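Local atomic coordinates of Rna-directed RNA polymerase (Infectious pancreatic necrosis virus, PDB entry 3ZED), a protein that catalyses template-directed RNA synthesis from ribonucleoside triphosphates as the viral RNA-dependent RNA polymerase, and probably also occurs covalently attached to the genomic RNA. Residues K199-T204 against T705-T710; L205-K211 against V339-L345; I347-T352 against R695-P699; Y420-R425 against W726-D730. All coordinates share one frame; numbering follows the deposited sequence.

Contacts 1, 3 and 4 each join the palm region of the chain to its C-terminal region, while contact 2 stays within the palm region. Contacts 1 and 3, with centres about 13 Å apart, share one potassium ion, bound by Q203 OE1 and T698 OG1, and are tied directly by Q203 O and T352 OG1 at 2.6 Å. Residues 199-211 run unbroken from contact 1 into contact 2. Contact 4 meets contact 1 through the salt bridge of E202 OE2 with R425 NE, 2.8 Å, and contact 2 through L205 O and Y421 OH, 2.6 Å. Contacts 3 and 4 do not touch; their nearest atoms are about 7 Å apart. All four lie away from the predicted GTP site.

Contact 1. Residues K199-T204 against T705-T710. With K (potassium ion), chain L.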
loop_
_atom_site.group_PDB
_atom_site.type_symbol
_atom_site.label_atom_id
_atom_site.label_comp_id
_atom_site.label_asym_id
_atom_site.label_seq_id
_atom_site.Cartn_x
_atom_site.Cartn_y
_atom_site.Cartn_z
ATOM N N LYS B 199 -10.837 -7.643 17.685
ATOM C CA LYS B 199 -11.386 -6.663 18.630
ATOM C C LYS B 199 -10.538 -5.375 18.624
ATOM O O LYS B 199 -11.091 -4.287 18.772
ATOM C CB LYS B 199 -11.482 -7.251 20.054
ATOM C CG LYS B 199 -12.499 -8.393 20.219
ATOM C CD LYS B 199 -13.949 -8.044 19.824
ATOM C CE LYS B 199 -14.613 -7.088 20.786
ATOM N NZ LYS B 199 -15.993 -6.756 20.366
ATOM N N LEU B 200 -9.207 -5.496 18.428
ATOM C CA LEU B 200 -8.323 -4.333 18.352
ATOM C C LEU B 200 -8.555 -3.626 17.020
ATOM O O LEU B 200 -8.728 -2.409 16.995
ATOM C CB LEU B 200 -6.842 -4.722 18.501
ATOM C CG LEU B 200 -6.372 -5.287 19.844
ATOM C CD1 LEU B 200 -5.007 -5.929 19.700
ATOM C CD2 LEU B 200 -6.329 -4.211 20.937
ATOM N N LEU B 201 -8.634 -4.406 15.918
ATOM C CA LEU B 201 -8.862 -3.890 14.568
ATOM C C LEU B 201 -10.227 -3.249 14.439
ATOM O O LEU B 201 -10.384 -2.368 13.616
ATOM C CB LEU B 201 -8.672 -4.981 13.501
ATOM C CG LEU B 201 -7.239 -5.473 13.307
ATOM C CD1 LEU B 201 -7.213 -6.810 12.609
ATOM C CD2 LEU B 201 -6.370 -4.409 12.583
ATOM N N GLU B 202 -11.207 -3.638 15.270
ATOM C CA GLU B 202 -12.528 -2.985 15.232
ATOM C C GLU B 202 -12.377 -1.499 15.579
ATOM O O GLU B 202 -13.131 -0.665 15.080
ATOM C CB GLU B 202 -13.491 -3.658 16.201
ATOM C CG GLU B 202 -14.103 -4.949 15.677
ATOM C CD GLU B 202 -15.038 -5.656 16.646
ATOM O OE1 GLU B 202 -15.162 -5.202 17.806
ATOM O OE2 GLU B 202 -15.671 -6.653 16.233
ATOM N N GLN B 203 -11.353 -1.178 16.392
ATOM C CA GLN B 203 -11.017 0.166 16.839
ATOM C C GLN B 203 -9.991 0.868 15.920
ATOM O O GLN B 203 -10.217 2.030 15.563
ATOM C CB GLN B 203 -10.477 0.149 18.290
ATOM C CG GLN B 203 -11.394 -0.515 19.333
ATOM C CD GLN B 203 -12.821 -0.009 19.278
ATOM O OE1 GLN B 203 -13.079 1.203 19.148
ATOM N NE2 GLN B 203 -13.780 -0.933 19.364
ATOM N N THR B 204 -8.851 0.196 15.587
ATOM C CA THR B 204 -7.744 0.782 14.798
ATOM C C THR B 204 -8.008 0.731 13.295
ATOM O O THR B 204 -7.431 1.530 12.554
ATOM C CB THR B 204 -6.431 0.085 15.130
ATOM O OG1 THR B 204 -6.494 -1.251 14.616
ATOM C CG2 THR B 204 -6.149 0.057 16.636
ATOM N N THR B 705 -13.466 2.047 23.842
ATOM C CA THR B 705 -12.250 2.709 23.385
ATOM C C THR B 705 -11.192 1.621 23.178
ATOM O O THR B 705 -11.354 0.516 23.693
ATOM C CB THR B 705 -11.781 3.774 24.401
ATOM O OG1 THR B 705 -11.496 3.143 25.661
ATOM C CG2 THR B 705 -12.776 4.918 24.570
ATOM N N LEU B 706 -10.090 1.937 22.477
ATOM C CA LEU B 706 -8.972 1.015 22.259
ATOM C C LEU B 706 -8.406 0.537 23.610
ATOM O O LEU B 706 -8.080 -0.641 23.762
ATOM C CB LEU B 706 -7.887 1.728 21.427
ATOM C CG LEU B 706 -6.529 1.023 21.273
ATOM C CD1 LEU B 706 -6.646 -0.303 20.494
ATOM C CD2 LEU B 706 -5.526 1.938 20.634
ATOM N N ASP B 707 -8.343 1.456 24.593
ATOM C CA ASP B 707 -7.839 1.243 25.948
ATOM C C ASP B 707 -8.682 0.203 26.705
ATOM O O ASP B 707 -8.111 -0.692 27.333
ATOM C CB ASP B 707 -7.802 2.578 26.710
ATOM C CG ASP B 707 -7.008 3.657 25.997
ATOM O OD1 ASP B 707 -7.495 4.161 24.958
ATOM O OD2 ASP B 707 -5.892 3.989 26.470
ATOM N N GLU B 708 -10.029 0.292 26.611
ATOM C CA GLU B 708 -10.950 -0.656 27.262
ATOM C C GLU B 708 -10.801 -2.042 26.653
ATOM O O GLU B 708 -10.843 -3.030 27.380
ATOM C CB GLU B 708 -12.408 -0.169 27.170
ATOM C CG GLU B 708 -12.667 1.051 28.040
ATOM C CD GLU B 708 -13.996 1.765 27.877
ATOM O OE1 GLU B 708 -14.463 1.927 26.726
ATOM O OE2 GLU B 708 -14.557 2.193 28.910
ATOM N N VAL B 709 -10.590 -2.113 25.328
ATOM C CA VAL B 709 -10.395 -3.365 24.586
ATOM C C VAL B 709 -9.070 -4.023 25.037
ATOM O O VAL B 709 -9.053 -5.226 25.302
ATOM C CB VAL B 709 -10.464 -3.154 23.043
ATOM C CG1 VAL B 709 -10.148 -4.445 22.289
ATOM C CG2 VAL B 709 -11.827 -2.605 22.617
ATOM N N THR B 710 -7.991 -3.222 25.175
ATOM C CA THR B 710 -6.668 -3.702 25.608
ATOM C C THR B 710 -6.722 -4.264 27.039
ATOM O O THR B 710 -6.139 -5.321 27.289
ATOM C CB THR B 710 -5.604 -2.598 25.482
ATOM O OG1 THR B 710 -5.529 -2.184 24.121
ATOM C CG2 THR B 710 -4.226 -3.069 25.903
HETATM K K K L . -15.479 2.464 19.583
HETATM O O HOH W 1 -15.701 4.993 18.523
#
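V709 has CG1 opposite its backbone N (chi1 175°), which directs CG1 to K199 and CG2 to Q203; Q203, with CG opposite its own carbonyl carbon (chi1 -55°), lays that carbon against V709 CG2 at 3.9 Å. V709 CG1 lies 3.6 Å from K199 O. Further along, L706 reaches in with its CD1 methyl, which is 3.9 Å from L200 CD2 and equally near T204 CG2. The two segments form an antiparallel helix pair, with axes 9.5 Å apart and N-to-C directions 173° from each other, and the meeting surface is largely aliphatic, with K199 O and T710 OG1 at its margin. A capping box opens the helix of 706-710: T705 N donates to E708 OE1 at 3.1 Å, and E708 N returns a weak bond to T705 OG1. Q203 also has a polar task. A bend at chi2 turns Q203 OE1 to the potassium ion while NE2 stays near V709 CG2; T698 OG1, the carbonyl oxygens of S701, P702 and K704, and a water complete the shell. K199 turns its end away from V709, so that K199 NZ pairs with E202 OE1 at 3.1 Å and also bonds to S701 OG.

Contact 2. Residues L205-K211 against V339-L345; sequences LPINTPK and VMNESKL
V339 meets the 205-211 loop with both methyls, CG1 lying 3.8 Å from I207 CD1 and CG2 beside the P210 ring, whose side chain runs alongside in the same direction. M340 starts away from the loop, but bends at chi2 and chi3 bring its sulfur back, SD standing 4.0 Å from I207 CG2. A type I turn from M340 to S343 then presents E342 O and S343 OG to N208. Through its backbone, E342 O receives N208 ND2 at 2.9 Å, almost in line with the carbonyl bond and close to the asparagine amide plane. The E342 side chain, folded at chi2 (-60°), forms a salt bridge with K211: NZ lies 2.8 Å from E342 OE2 and approaches from above the carboxylate plane, 37° out of it. S343 OG works as a relay, accepting from N208 N at 2.9 Å (169°) and donating to V339 O at 2.7 Å. That carbonyl also takes E342 N, on its opposite face, which ties the turn together. L345 closes the row, with CB 3.9 Å from P206 CG, and a water links P206 O to S343 O. The contact thus fastens the loop leaving helix 194-204 to the last part of helix 326-340 and the turn that follows it; V339 and I207 also pack on helix 412-426, and L205 and M340 on helix 476-493.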
loop_
_atom_site.group_PDB
_atom_site.type_symbol
_atom_site.label_atom_id
_atom_site.label_comp_id
_atom_site.label_asym_id
_atom_site.label_seq_id
_atom_site.Cartn_x
_atom_site.Cartn_y
_atom_site.Cartn_z
ATOM N N LEU B 205 -8.844 -0.203 12.839
ATOM C CA LEU B 205 -9.221 -0.293 11.423
ATOM C C LEU B 205 -10.720 -0.606 11.306
ATOM O O LEU B 205 -11.084 -1.718 10.914
ATOM C CB LEU B 205 -8.362 -1.302 10.632
ATOM C CG LEU B 205 -8.476 -1.223 9.103
ATOM C CD1 LEU B 205 -7.583 -0.145 8.520
ATOM C CD2 LEU B 205 -8.127 -2.525 8.489
ATOM N N PRO B 206 -11.620 0.352 11.656
ATOM C CA PRO B 206 -13.066 0.074 11.532
ATOM C C PRO B 206 -13.459 -0.154 10.074
ATOM O O PRO B 206 -13.000 0.575 9.176
ATOM C CB PRO B 206 -13.719 1.341 12.088
ATOM C CG PRO B 206 -12.684 2.417 11.950
ATOM C CD PRO B 206 -11.380 1.714 12.177
ATOM N N ILE B 207 -14.233 -1.216 9.830
ATOM C CA ILE B 207 -14.670 -1.546 8.478
ATOM C C ILE B 207 -16.182 -1.714 8.418
ATOM O O ILE B 207 -16.822 -2.050 9.417
ATOM C CB ILE B 207 -13.957 -2.808 7.892
ATOM C CG1 ILE B 207 -14.229 -4.096 8.739
ATOM C CG2 ILE B 207 -12.467 -2.547 7.629
ATOM C CD1 ILE B 207 -13.879 -5.457 8.101
ATOM N N ASN B 208 -16.740 -1.513 7.225
ATOM C CA ASN B 208 -18.139 -1.800 6.942
ATOM C C ASN B 208 -18.187 -3.062 6.115
ATOM O O ASN B 208 -17.139 -3.540 5.664
ATOM C CB ASN B 208 -18.805 -0.639 6.201
ATOM C CG ASN B 208 -19.135 0.509 7.086
ATOM O OD1 ASN B 208 -19.871 0.364 8.069
ATOM N ND2 ASN B 208 -18.617 1.676 6.741
ATOM N N THR B 209 -19.392 -3.596 5.881
ATOM C CA THR B 209 -19.504 -4.774 5.030
ATOM C C THR B 209 -19.441 -4.303 3.584
ATOM O O THR B 209 -19.810 -3.139 3.343
ATOM C CB THR B 209 -20.839 -5.519 5.290
ATOM O OG1 THR B 209 -21.916 -4.716 4.802
ATOM C CG2 THR B 209 -21.044 -5.943 6.755
ATOM N N PRO B 210 -19.090 -5.160 2.585
ATOM C CA PRO B 210 -19.245 -4.723 1.183
ATOM C C PRO B 210 -20.712 -4.383 0.896
ATOM O O PRO B 210 -21.597 -4.852 1.624
ATOM C CB PRO B 210 -18.821 -5.957 0.376
ATOM C CG PRO B 210 -18.010 -6.788 1.332
ATOM C CD PRO B 210 -18.627 -6.562 2.665
ATOM N N LYS B 211 -20.985 -3.580 -0.143
ATOM C CA LYS B 211 -22.360 -3.240 -0.549
ATOM C C LYS B 211 -23.196 -4.519 -0.715
ATOM O O LYS B 211 -22.645 -5.550 -1.101
ATOM C CB LYS B 211 -22.348 -2.462 -1.875
ATOM C CG LYS B 211 -21.810 -1.046 -1.769
ATOM C CD LYS B 211 -21.623 -0.424 -3.149
ATOM C CE LYS B 211 -22.144 0.997 -3.229
ATOM N NZ LYS B 211 -21.304 1.969 -2.467
ATOM N N VAL B 339 -14.593 -4.540 0.664
ATOM C CA VAL B 339 -14.683 -4.123 2.071
ATOM C C VAL B 339 -14.111 -2.702 2.234
ATOM O O VAL B 339 -14.765 -1.837 2.829
ATOM C CB VAL B 339 -13.972 -5.124 3.024
ATOM C CG1 VAL B 339 -13.856 -4.565 4.447
ATOM C CG2 VAL B 339 -14.666 -6.486 3.027
ATOM N N MET B 340 -12.877 -2.476 1.729
ATOM C CA MET B 340 -12.166 -1.188 1.893
ATOM C C MET B 340 -12.833 -0.037 1.125
ATOM O O MET B 340 -12.747 1.088 1.590
ATOM C CB MET B 340 -10.679 -1.311 1.549
ATOM C CG MET B 340 -9.926 -2.289 2.472
ATOM S SD MET B 340 -10.311 -2.237 4.252
ATOM C CE MET B 340 -9.536 -0.661 4.723
ATOM N N ASN B 341 -13.562 -0.316 0.024
ATOM C CA ASN B 341 -14.310 0.703 -0.743
ATOM C C ASN B 341 -15.370 1.367 0.124
ATOM O O ASN B 341 -15.710 2.532 -0.078
ATOM C CB ASN B 341 -15.027 0.063 -1.935
ATOM C CG ASN B 341 -14.222 -0.258 -3.171
ATOM O OD1 ASN B 341 -13.049 0.098 -3.303
ATOM N ND2 ASN B 341 -14.873 -0.951 -4.123
ATOM N N GLU B 342 -15.924 0.590 1.077
ATOM C CA GLU B 342 -16.998 0.999 1.974
ATOM C C GLU B 342 -16.479 1.426 3.333
ATOM O O GLU B 342 -17.281 1.710 4.222
ATOM C CB GLU B 342 -17.970 -0.183 2.141
ATOM C CG GLU B 342 -18.726 -0.541 0.875
ATOM C CD GLU B 342 -19.566 0.609 0.360
ATOM O OE1 GLU B 342 -20.508 1.013 1.080
ATOM O OE2 GLU B 342 -19.238 1.156 -0.720
ATOM N N SER B 343 -15.149 1.466 3.515
ATOM C CA SER B 343 -14.559 1.694 4.838
ATOM C C SER B 343 -13.531 2.833 4.879
ATOM O O SER B 343 -12.479 2.696 5.514
ATOM C CB SER B 343 -13.930 0.395 5.350
ATOM O OG SER B 343 -14.858 -0.672 5.241
ATOM N N LYS B 344 -13.876 3.983 4.283
ATOM C CA LYS B 344 -13.006 5.165 4.329
ATOM C C LYS B 344 -13.246 5.855 5.688
ATOM O O LYS B 344 -13.780 6.968 5.750
ATOM C CB LYS B 344 -13.259 6.122 3.129
ATOM C CG LYS B 344 -13.370 5.468 1.749
ATOM C CD LYS B 344 -12.063 4.904 1.210
ATOM C CE LYS B 344 -12.312 4.185 -0.095
ATOM N NZ LYS B 344 -11.054 3.675 -0.699
ATOM N N LEU B 345 -12.896 5.149 6.784
ATOM C CA LEU B 345 -13.130 5.646 8.133
ATOM C C LEU B 345 -11.809 6.005 8.806
ATOM O O LEU B 345 -10.890 5.183 8.860
ATOM C CB LEU B 345 -13.943 4.629 8.956
ATOM C CG LEU B 345 -15.196 4.009 8.268
ATOM C CD1 LEU B 345 -15.829 2.902 9.143
ATOM C CD2 LEU B 345 -16.259 5.069 7.938
HETATM O O HOH W 2 -10.899 0.924 7.297
HETATM O O HOH W 3 -21.495 -0.863 3.862
#

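Contact 3. Residues I347-T352 against R695-P699; sequences ITNTQT and RPQTP. With K (potassium ion), chain L.
Across two loop segments running in roughly the same direction, T350 facing R695 (CA atoms 4.9 Å apart) and Q351 facing Q697, Q351 N donates to P696 O at 3.0 Å (158°), while Q351 itself is the centre of an inverse gamma turn. The side chains of Q351 and R695 then work as a pair. Q351, extended beyond CG, sends NE2 to R695 O at 2.7 Å, with the acceptor close to the amide plane. Its own CG lies over one face of the R695 guanidinium, toward its rim, and the amide and guanidinium planes are 21° apart. The arginine, bent at chi3 (-58°), turns NH1 back to I347 O at 2.7 Å, meeting it in the carbonyl plane on a lone pair; R695 NE is held separately by P692 O. At the far end T698 CG2 sits 3.6 Å from Q351 O, while T698 OG1 binds the potassium ion at 2.8 Å and also bonds to R700 O. A water on this ion donates to Q351 O and accepts from T698 N at 3.1 Å, so the metal's hydration joins both backbones. The contact joins a palm loop after helix 326-340 to a C-terminal loop before helix 706-714; I347 and R695 lean on I371 of helix 364-377, and T352 and P699 pack on P206, just after helix 194-204.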
loop_
_atom_site.group_PDB
_atom_site.type_symbol
_atom_site.label_atom_id
_atom_site.label_comp_id
_atom_site.label_asym_id
_atom_site.label_seq_id
_atom_site.Cartn_x
_atom_site.Cartn_y
_atom_site.Cartn_z
ATOM N N ILE B 347 -9.770 9.172 11.732
ATOM C CA ILE B 347 -9.883 10.073 12.880
ATOM C C ILE B 347 -10.602 11.415 12.539
ATOM O O ILE B 347 -11.153 12.031 13.439
ATOM C CB ILE B 347 -8.473 10.297 13.504
ATOM C CG1 ILE B 347 -8.543 10.774 14.974
ATOM C CG2 ILE B 347 -7.554 11.145 12.618
ATOM C CD1 ILE B 347 -7.260 10.525 15.806
ATOM N N THR B 348 -10.623 11.846 11.272
ATOM C CA THR B 348 -11.249 13.121 10.922
ATOM C C THR B 348 -12.771 12.974 10.733
ATOM O O THR B 348 -13.470 13.985 10.783
ATOM C CB THR B 348 -10.581 13.771 9.685
ATOM O OG1 THR B 348 -10.927 13.054 8.492
ATOM C CG2 THR B 348 -9.070 13.896 9.824
ATOM N N ASN B 349 -13.289 11.740 10.548
ATOM C CA ASN B 349 -14.731 11.526 10.339
ATOM C C ASN B 349 -15.316 10.446 11.267
ATOM O O ASN B 349 -16.509 10.173 11.198
ATOM C CB ASN B 349 -15.019 11.159 8.865
ATOM C CG ASN B 349 -14.362 9.886 8.358
ATOM O OD1 ASN B 349 -14.249 8.866 9.044
ATOM N ND2 ASN B 349 -13.995 9.883 7.099
ATOM N N THR B 350 -14.477 9.796 12.089
ATOM C CA THR B 350 -14.896 8.697 12.978
ATOM C C THR B 350 -14.041 8.720 14.230
ATOM O O THR B 350 -12.895 9.148 14.166
ATOM C CB THR B 350 -14.759 7.335 12.217
ATOM O OG1 THR B 350 -15.476 7.394 10.972
ATOM C CG2 THR B 350 -15.217 6.116 13.035
ATOM N N GLN B 351 -14.567 8.222 15.357
ATOM C CA GLN B 351 -13.809 8.136 16.601
ATOM C C GLN B 351 -12.944 6.868 16.558
ATOM O O GLN B 351 -13.297 5.840 17.129
ATOM C CB GLN B 351 -14.746 8.191 17.815
ATOM C CG GLN B 351 -15.303 9.593 18.001
ATOM C CD GLN B 351 -16.262 9.714 19.140
ATOM O OE1 GLN B 351 -15.920 9.493 20.307
ATOM N NE2 GLN B 351 -17.465 10.155 18.826
ATOM N N THR B 352 -11.830 6.945 15.808
ATOM C CA THR B 352 -10.856 5.865 15.599
ATOM C C THR B 352 -9.435 6.430 15.505
ATOM O O THR B 352 -9.289 7.486 14.904
ATOM C CB THR B 352 -11.192 5.059 14.295
ATOM O OG1 THR B 352 -10.132 4.146 14.017
ATOM C CG2 THR B 352 -11.357 5.944 13.059
ATOM N N ARG B 695 -18.393 13.318 15.540
ATOM C CA ARG B 695 -17.886 12.176 14.775
ATOM C C ARG B 695 -18.591 10.885 15.200
ATOM O O ARG B 695 -18.647 10.594 16.397
ATOM C CB ARG B 695 -16.373 12.009 14.971
ATOM C CG ARG B 695 -15.494 13.007 14.223
ATOM C CD ARG B 695 -14.034 12.813 14.607
ATOM N NE ARG B 695 -13.821 12.960 16.048
ATOM C CZ ARG B 695 -12.777 12.482 16.709
ATOM N NH1 ARG B 695 -11.827 11.808 16.069
ATOM N NH2 ARG B 695 -12.677 12.661 18.016
ATOM N N PRO B 696 -19.150 10.095 14.259
ATOM C CA PRO B 696 -19.777 8.826 14.657
ATOM C C PRO B 696 -18.763 7.867 15.267
ATOM O O PRO B 696 -17.567 7.926 14.953
ATOM C CB PRO B 696 -20.314 8.258 13.334
ATOM C CG PRO B 696 -20.337 9.410 12.391
ATOM C CD PRO B 696 -19.196 10.281 12.796
ATOM N N GLN B 697 -19.244 6.989 16.149
ATOM C CA GLN B 697 -18.410 5.975 16.776
ATOM C C GLN B 697 -18.147 4.862 15.753
ATOM O O GLN B 697 -18.756 4.886 14.677
ATOM C CB GLN B 697 -19.081 5.449 18.052
ATOM C CG GLN B 697 -19.041 6.458 19.197
ATOM C CD GLN B 697 -19.789 5.991 20.422
ATOM O OE1 GLN B 697 -20.850 5.365 20.337
ATOM N NE2 GLN B 697 -19.275 6.327 21.598
ATOM N N THR B 698 -17.211 3.920 16.045
ATOM C CA THR B 698 -16.883 2.822 15.119
ATOM C C THR B 698 -18.114 1.906 14.851
ATOM O O THR B 698 -18.979 1.798 15.725
ATOM C CB THR B 698 -15.712 1.985 15.663
ATOM O OG1 THR B 698 -16.018 1.543 16.997
ATOM C CG2 THR B 698 -14.364 2.722 15.596
ATOM N N PRO B 699 -18.211 1.240 13.671
ATOM C CA PRO B 699 -19.363 0.343 13.420
ATOM C C PRO B 699 -19.493 -0.809 14.428
ATOM O O PRO B 699 -20.612 -1.136 14.808
ATOM C CB PRO B 699 -19.086 -0.201 12.015
ATOM C CG PRO B 699 -18.154 0.777 11.395
ATOM C CD PRO B 699 -17.301 1.277 12.508
HETATM K K K L . -15.479 2.464 19.583
HETATM O O HOH W 1 -15.701 4.993 18.523
#

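Contact 4. Residues Y420-R425 against W726-D730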
loop_
_atom_site.group_PDB
_atom_site.type_symbol
_atom_site.label_atom_id
_atom_site.label_comp_id
_atom_site.label_asym_id
_atom_site.label_seq_id
_atom_site.Cartn_x
_atom_site.Cartn_y
_atom_site.Cartn_z
ATOM N N TYR B 420 -8.989 -13.196 8.730
ATOM C CA TYR B 420 -9.998 -13.526 9.736
ATOM C C TYR B 420 -10.900 -12.296 9.981
ATOM O O TYR B 420 -12.117 -12.417 9.965
ATOM C CB TYR B 420 -9.317 -13.992 11.037
ATOM C CG TYR B 420 -10.288 -14.235 12.170
ATOM C CD1 TYR B 420 -10.909 -15.473 12.331
ATOM C CD2 TYR B 420 -10.592 -13.226 13.084
ATOM C CE1 TYR B 420 -11.832 -15.691 13.349
ATOM C CE2 TYR B 420 -11.518 -13.432 14.103
ATOM C CZ TYR B 420 -12.127 -14.672 14.239
ATOM O OH TYR B 420 -13.031 -14.891 15.252
ATOM N N TYR B 421 -10.283 -11.118 10.204
ATOM C CA TYR B 421 -10.989 -9.862 10.462
ATOM C C TYR B 421 -11.893 -9.465 9.285
ATOM O O TYR B 421 -13.053 -9.120 9.505
ATOM C CB TYR B 421 -9.985 -8.743 10.777
ATOM C CG TYR B 421 -10.642 -7.410 11.051
ATOM C CD1 TYR B 421 -11.448 -7.224 12.169
ATOM C CD2 TYR B 421 -10.455 -6.333 10.194
ATOM C CE1 TYR B 421 -12.072 -6.005 12.417
ATOM C CE2 TYR B 421 -11.065 -5.103 10.435
ATOM C CZ TYR B 421 -11.884 -4.948 11.541
ATOM O OH TYR B 421 -12.464 -3.736 11.797
ATOM N N LEU B 422 -11.389 -9.560 8.045
ATOM C CA LEU B 422 -12.168 -9.222 6.851
ATOM C C LEU B 422 -13.354 -10.176 6.641
ATOM O O LEU B 422 -14.439 -9.724 6.296
ATOM C CB LEU B 422 -11.277 -9.231 5.598
ATOM C CG LEU B 422 -10.157 -8.150 5.493
ATOM C CD1 LEU B 422 -9.326 -8.374 4.261
ATOM C CD2 LEU B 422 -10.732 -6.736 5.417
ATOM N N LEU B 423 -13.154 -11.492 6.855
ATOM C CA LEU B 423 -14.211 -12.483 6.633
ATOM C C LEU B 423 -15.257 -12.503 7.741
ATOM O O LEU B 423 -16.394 -12.834 7.452
ATOM C CB LEU B 423 -13.640 -13.894 6.423
ATOM C CG LEU B 423 -13.481 -14.337 4.957
ATOM C CD1 LEU B 423 -12.421 -13.491 4.224
ATOM C CD2 LEU B 423 -13.115 -15.814 4.873
ATOM N N THR B 424 -14.899 -12.114 8.980
ATOM C CA THR B 424 -15.859 -12.104 10.087
ATOM C C THR B 424 -16.588 -10.743 10.171
ATOM O O THR B 424 -17.790 -10.725 10.360
ATOM C CB THR B 424 -15.187 -12.480 11.441
ATOM O OG1 THR B 424 -14.116 -11.581 11.732
ATOM C CG2 THR B 424 -14.655 -13.906 11.465
ATOM N N ARG B 425 -15.874 -9.619 10.032
ATOM C CA ARG B 425 -16.469 -8.291 10.178
ATOM C C ARG B 425 -16.926 -7.669 8.848
ATOM O O ARG B 425 -17.786 -6.791 8.872
ATOM C CB ARG B 425 -15.489 -7.330 10.903
ATOM C CG ARG B 425 -15.518 -7.397 12.440
ATOM C CD ARG B 425 -15.006 -8.715 13.002
ATOM N NE ARG B 425 -14.985 -8.689 14.463
ATOM C CZ ARG B 425 -14.666 -9.714 15.242
ATOM N NH1 ARG B 425 -14.314 -10.880 14.712
ATOM N NH2 ARG B 425 -14.692 -9.582 16.560
ATOM N N TRP B 726 -17.738 -17.827 13.037
ATOM C CA TRP B 726 -16.440 -17.216 13.313
ATOM C C TRP B 726 -15.521 -18.226 13.988
ATOM O O TRP B 726 -14.344 -18.280 13.651
ATOM C CB TRP B 726 -16.613 -15.953 14.174
ATOM C CG TRP B 726 -17.376 -14.814 13.527
ATOM C CD1 TRP B 726 -18.043 -14.830 12.334
ATOM C CD2 TRP B 726 -17.560 -13.499 14.070
ATOM N NE1 TRP B 726 -18.609 -13.598 12.088
ATOM C CE2 TRP B 726 -18.345 -12.766 13.146
ATOM C CE3 TRP B 726 -17.120 -12.856 15.244
ATOM C CZ2 TRP B 726 -18.693 -11.423 13.355
ATOM C CZ3 TRP B 726 -17.493 -11.537 15.464
ATOM C CH2 TRP B 726 -18.250 -10.826 14.515
ATOM N N ARG B 727 -16.071 -19.071 14.889
ATOM C CA ARG B 727 -15.334 -20.135 15.570
ATOM C C ARG B 727 -14.799 -21.148 14.560
ATOM O O ARG B 727 -13.656 -21.569 14.686
ATOM C CB ARG B 727 -16.207 -20.822 16.615
ATOM C CG ARG B 727 -15.969 -20.263 17.999
ATOM C CD ARG B 727 -16.563 -21.150 19.067
ATOM N NE ARG B 727 -17.937 -20.730 19.336
ATOM C CZ ARG B 727 -19.000 -21.527 19.376
ATOM N NH1 ARG B 727 -18.868 -22.833 19.163
ATOM N NH2 ARG B 727 -20.202 -21.024 19.615
ATOM N N LEU B 728 -15.598 -21.475 13.520
ATOM C CA LEU B 728 -15.188 -22.377 12.441
ATOM C C LEU B 728 -14.014 -21.789 11.662
ATOM O O LEU B 728 -13.092 -22.524 11.311
ATOM C CB LEU B 728 -16.361 -22.662 11.484
ATOM C CG LEU B 728 -17.453 -23.639 11.956
ATOM C CD1 LEU B 728 -18.514 -23.793 10.901
ATOM C CD2 LEU B 728 -16.877 -25.018 12.267
ATOM N N LEU B 729 -14.032 -20.462 11.431
ATOM C CA LEU B 729 -12.984 -19.731 10.710
ATOM C C LEU B 729 -11.695 -19.684 11.531
ATOM O O LEU B 729 -10.607 -19.809 10.968
ATOM C CB LEU B 729 -13.450 -18.318 10.338
ATOM C CG LEU B 729 -12.755 -17.722 9.125
ATOM C CD1 LEU B 729 -13.317 -18.332 7.822
ATOM C CD2 LEU B 729 -12.854 -16.190 9.137
ATOM N N ASP B 730 -11.815 -19.524 12.849
ATOM C CA ASP B 730 -10.661 -19.566 13.747
ATOM C C ASP B 730 -10.068 -20.996 13.806
ATOM O O ASP B 730 -8.850 -21.144 13.775
ATOM C CB ASP B 730 -11.052 -19.084 15.153
ATOM C CG ASP B 730 -9.867 -18.861 16.072
ATOM O OD1 ASP B 730 -8.856 -18.271 15.607
ATOM O OD2 ASP B 730 -9.958 -19.247 17.261
#
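Y420 turns the edge of its ring to W726 O and D730 N of helix 726-730, CE1 coming 3.6 Å from W726 O. Y420 CD1 also touches L729 CD2 at 3.8 Å. Its hydroxyl is bonded to E195. L423 adds an aliphatic touch, CB lying 3.6 Å from L729 CD2. One residue on, T424 carries the contact. With OG1 set between its backbone N and carbonyl carbon (chi1 58°), the hydroxyl donates back to Y420 O, and the carbon side of the residue is presented to the indole. T424 CB stands 3.5 Å from the centroid of the W726 five-membered ring and just 6° off its normal, a CH-pi contact squarely over the face. W726 CZ3 lies over one face of the R425 guanidinium, toward its rim, with NH1 3.3 Å from CZ3 and the two planes 27° apart. Within the helix, R425 NH1 donates in its own plane to T424 OG1 at 3.1 Å. The nearly antiparallel helices therefore meet mainly through aliphatic and aromatic surfaces, with the R425 guanidinium against the indole; the in-plane bond to T424 OG1, with salt bridges to E195 and E202, probably restrains its rotation, and the two glutamates probably stabilise its positive charge in this buried setting.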